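Local coordinates for protein sulfatase (PDB 6USS) that probably hydrolyses aryl sulfate esters as a calcium-dependent gut bacterial sulfatase, here carrying a changed catalytic residue, at residues Q274-I277 and D278-L281; A477-P480 and D481-K484. The protein carries 1 engineered substitution. All coordinates share one frame; numbering follows the deposited sequence.

Contact 1 (Q274-I277 and D278-L281)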
loop_
_atom_site.group_PDB
_atom_site.type_symbol
_atom_site.label_atom_id
_atom_site.label_comp_id
_atom_site.label_asym_id
_atom_site.label_seq_id
_atom_site.Cartn_x
_atom_site.Cartn_y
_atom_site.Cartn_z
ATOM N N GLN A 274 39.609 -4.712 3.520
ATOM C CA GLN A 274 41.030 -5.025 3.644
ATOM C C GLN A 274 41.496 -5.992 2.565
ATOM O O GLN A 274 42.656 -5.929 2.133
ATOM C CB GLN A 274 41.335 -5.595 5.036
ATOM C CG GLN A 274 42.827 -5.707 5.348
ATOM C CD GLN A 274 43.550 -4.376 5.188
ATOM O OE1 GLN A 274 43.120 -3.348 5.718
ATOM N NE2 GLN A 274 44.648 -4.388 4.446
ATOM N N LYS A 275 40.618 -6.885 2.109
ATOM C CA LYS A 275 41.014 -7.802 1.047
ATOM C C LYS A 275 41.488 -7.041 -0.192
ATOM O O LYS A 275 42.511 -7.393 -0.796
ATOM C CB LYS A 275 39.858 -8.746 0.705
ATOM C CG LYS A 275 40.170 -9.666 -0.488
ATOM C CD LYS A 275 38.998 -10.588 -0.828
ATOM C CE LYS A 275 37.731 -9.813 -1.144
ATOM N NZ LYS A 275 36.651 -10.748 -1.608
ATOM N N TYR A 276 40.775 -5.976 -0.572
ATOM C CA TYR A 276 41.173 -5.233 -1.765
ATOM C C TYR A 276 42.420 -4.397 -1.514
ATOM O O TYR A 276 43.243 -4.221 -2.423
ATOM C CB TYR A 276 40.011 -4.365 -2.257
ATOM C CG TYR A 276 38.881 -5.206 -2.778
ATOM C CD1 TYR A 276 38.989 -5.840 -4.009
ATOM C CD2 TYR A 276 37.720 -5.406 -2.028
ATOM C CE1 TYR A 276 37.972 -6.629 -4.497
ATOM C CE2 TYR A 276 36.678 -6.212 -2.514
ATOM C CZ TYR A 276 36.820 -6.822 -3.752
ATOM O OH TYR A 276 35.830 -7.623 -4.274
ATOM N N ILE A 277 42.575 -3.876 -0.298
ATOM C CA ILE A 277 43.815 -3.202 0.059
ATOM C C ILE A 277 44.983 -4.164 -0.091
ATOM O O ILE A 277 46.080 -3.774 -0.510
ATOM C CB ILE A 277 43.728 -2.627 1.490
ATOM C CG1 ILE A 277 42.658 -1.535 1.587
ATOM C CG2 ILE A 277 45.053 -2.036 1.909
ATOM C CD1 ILE A 277 43.083 -0.202 0.976
ATOM N N ASP A 278 44.756 -5.448 0.219
ATOM C CA ASP A 278 45.798 -6.453 0.057
ATOM C C ASP A 278 46.011 -6.821 -1.408
ATOM O O ASP A 278 47.115 -7.215 -1.789
ATOM C CB ASP A 278 45.454 -7.698 0.871
ATOM C CG ASP A 278 45.474 -7.439 2.374
ATOM O OD1 ASP A 278 46.303 -6.620 2.839
ATOM O OD2 ASP A 278 44.655 -8.055 3.092
ATOM N N LYS A 279 44.970 -6.710 -2.240
ATOM C CA LYS A 279 45.120 -6.901 -3.680
ATOM C C LYS A 279 45.958 -5.802 -4.317
ATOM O O LYS A 279 46.414 -5.959 -5.458
ATOM C CB LYS A 279 43.745 -6.921 -4.356
ATOM C CG LYS A 279 43.206 -8.281 -4.767
ATOM C CD LYS A 279 41.790 -8.105 -5.321
ATOM C CE LYS A 279 41.261 -9.368 -5.942
ATOM N NZ LYS A 279 39.982 -9.098 -6.661
ATOM N N GLY A 280 46.140 -4.681 -3.625
ATOM C CA GLY A 280 46.933 -3.588 -4.137
ATOM C C GLY A 280 46.164 -2.355 -4.549
ATOM O O GLY A 280 46.753 -1.467 -5.169
ATOM N N LEU A 281 44.880 -2.262 -4.237
ATOM C CA LEU A 281 44.109 -1.107 -4.663
ATOM C C LEU A 281 44.294 0.059 -3.695
ATOM O O LEU A 281 44.563 -0.124 -2.501
ATOM C CB LEU A 281 42.626 -1.446 -4.760
ATOM C CG LEU A 281 42.117 -2.335 -5.889
ATOM C CD1 LEU A 281 42.677 -3.761 -5.776
ATOM C CD2 LEU A 281 40.593 -2.341 -5.817
#
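Gln-274 and Asp-278, one helical turn apart, are joined through their side chains: NE2 of Gln-274 donates to OD1 of Asp-278 at 3.2 Å. OD1 lies in the plane of the Gln-274 amide, but NE2 meets it from above the carboxylate plane, 53° out of it. A turn about the CB-CG bond (chi2 56°) folds the glutamine back toward Asp-278. Nearby, CD of Lys-279 runs alongside the Tyr-276 ring, 3.8 Å from CD1. The extended lysine thereby carries its ammonium group to Glu-65 and the carbonyl oxygen of Val-63; Lys-275 bridges Glu-65 and Glu-293, and the Tyr-276 hydroxyl bonds Glu-293 of helix 283-308. Leu-281 turns CD2 to within 4.1 Å of CB of Tyr-276 and packs on Ala-289.

The helix ends in a Schellman motif. N of Leu-281 gives O of Tyr-276 a nearly straight bond (3.1 Å, 168°), and N of Gly-280 a weak one to O of Ile-277 (3.2 Å), with a further weak one to O of Tyr-276. Positive phi suits glycine, since a CB would press on the preceding carbonyl oxygen. The chemistry implies a helix end closed by backbone bonds, its lysine charges directed to neighbouring acids.

Contact 2 (A477-P480 and D481-K484)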
loop_
_atom_site.group_PDB
_atom_site.type_symbol
_atom_site.label_atom_id
_atom_site.label_comp_id
_atom_site.label_asym_id
_atom_site.label_seq_id
_atom_site.Cartn_x
_atom_site.Cartn_y
_atom_site.Cartn_z
ATOM N N ALA A 477 31.767 15.849 -39.266
ATOM C CA ALA A 477 32.269 16.445 -40.497
ATOM C C ALA A 477 32.294 15.432 -41.637
ATOM O O ALA A 477 32.026 15.776 -42.795
ATOM C CB ALA A 477 33.662 17.024 -40.256
ATOM N N GLN A 478 32.604 14.177 -41.322
ATOM C CA GLN A 478 32.704 13.125 -42.327
ATOM C C GLN A 478 31.348 12.671 -42.868
ATOM O O GLN A 478 31.305 12.027 -43.923
ATOM C CB GLN A 478 33.439 11.918 -41.729
ATOM C CG GLN A 478 34.933 11.894 -41.993
ATOM C CD GLN A 478 35.274 11.155 -43.276
ATOM O OE1 GLN A 478 34.509 10.299 -43.740
ATOM N NE2 GLN A 478 36.424 11.479 -43.860
ATOM N N HIS A 479 30.247 12.958 -42.165
ATOM C CA HIS A 479 28.928 12.436 -42.535
ATOM C C HIS A 479 27.858 13.496 -42.319
ATOM O O HIS A 479 26.942 13.331 -41.507
ATOM C CB HIS A 479 28.613 11.172 -41.748
ATOM C CG HIS A 479 29.492 10.022 -42.105
ATOM N ND1 HIS A 479 30.627 9.705 -41.391
ATOM C CD2 HIS A 479 29.412 9.120 -43.110
ATOM C CE1 HIS A 479 31.204 8.649 -41.934
ATOM N NE2 HIS A 479 30.488 8.275 -42.979
ATOM N N PRO A 480 27.931 14.598 -43.061
ATOM C CA PRO A 480 26.913 15.647 -42.887
ATOM C C PRO A 480 25.516 15.153 -43.206
ATOM O O PRO A 480 24.545 15.586 -42.573
ATOM C CB PRO A 480 27.382 16.741 -43.856
ATOM C CG PRO A 480 28.175 15.987 -44.923
ATOM C CD PRO A 480 28.814 14.831 -44.223
ATOM N N ASP A 481 25.404 14.252 -44.191
ATOM C CA ASP A 481 24.143 13.579 -44.493
ATOM C C ASP A 481 23.512 13.005 -43.225
ATOM O O ASP A 481 22.330 13.233 -42.938
ATOM C CB ASP A 481 24.380 12.476 -45.551
ATOM C CG ASP A 481 25.727 11.659 -45.333
ATOM O OD1 ASP A 481 26.791 12.258 -45.026
ATOM O OD2 ASP A 481 25.733 10.406 -45.512
ATOM N N ILE A 482 24.310 12.281 -42.438
ATOM C CA ILE A 482 23.794 11.605 -41.257
ATOM C C ILE A 482 23.352 12.616 -40.210
ATOM O O ILE A 482 22.238 12.531 -39.671
ATOM C CB ILE A 482 24.859 10.663 -40.687
ATOM C CG1 ILE A 482 25.163 9.557 -41.700
ATOM C CG2 ILE A 482 24.395 10.118 -39.356
ATOM C CD1 ILE A 482 26.206 8.561 -41.242
ATOM N N VAL A 483 24.232 13.579 -39.902
ATOM C CA VAL A 483 23.975 14.559 -38.850
ATOM C C VAL A 483 22.621 15.221 -39.063
ATOM O O VAL A 483 21.819 15.365 -38.130
ATOM C CB VAL A 483 25.119 15.590 -38.798
ATOM C CG1 VAL A 483 24.797 16.701 -37.822
ATOM C CG2 VAL A 483 26.432 14.915 -38.407
ATOM N N LYS A 484 22.315 15.574 -40.306
ATOM C CA LYS A 484 21.049 16.247 -40.574
ATOM C C LYS A 484 19.866 15.315 -40.357
ATOM O O LYS A 484 18.888 15.696 -39.699
ATOM C CB LYS A 484 21.047 16.831 -41.993
ATOM C CG LYS A 484 19.870 17.776 -42.241
ATOM C CD LYS A 484 19.734 18.147 -43.703
ATOM C CE LYS A 484 19.517 16.909 -44.553
ATOM N NZ LYS A 484 18.986 17.244 -45.897
#
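His-479 and Ile-482 make the apolar part of this helix start, their side chains lying side by side and pointing the same way. The delta methyl of Ile-482 does the touching: CD1 lies 3.6 Å from CB of His-479 and 3.7 Å from its CG, approaching the imidazole obliquely. The isoleucine chain is stretched out at chi2 and delivers that methyl to the base of the ring. Both residues also rest on Leu-462 of strand 460-464, and the imidazole meets the ring of Trp-449 with the planes about 55° apart. A flat ring and a branched aliphatic chain suit this partly sheltered flank.

Hydrogen bonding across the junction is all backbone. His-479 occupies the N-cap position, and its O receives a straight bond from N of Val-483 (3.2 Å, 169°) as well as a weak one from N of Ile-482. The next rung runs from N of Lys-484 to O of Pro-480 at 3.2 Å. Pro-480 fits the first turn well, because a residue there needs no N-H for a bond to an earlier carbonyl.

Asp-481 turns its carboxylate back over the start of the helix. Its CG lies between the backbone N and the carbonyl carbon (chi1 40°), which folds OD1 toward the Pro-480 ring. OD1 thus lies against the peptide linking His-479 to Pro-480, 3.2 Å from C of His-479, and 3.4 Å from CD of Pro-480, contacts without a hydrogen bond. An acidic group at this end probably interacts favourably with the helix dipole. The chemistry therefore implies a helix begun by main-chain bonds and a proline, with one flank set against the small antiparallel sheet.

Contact 1 precedes contact 2 along the chain, and the two sit far apart on the surface: their centres are 48 Å from each other and their nearest atoms about 39 Å. They share neither a helix nor a sheet. Residues 274-281 close helix 273-279, which leads by a short turn into helix 283-308. Residues 477-484 open helix 480-496, which follows strand 460-464, an outermost strand of the four-stranded antiparallel sheet. Contact 1 thus finishes a helix packed on another helix, whereas contact 2 starts a helix laid against the small sheet. Each sets a helix end in a separate part of the molecule, both remote from the calcium site.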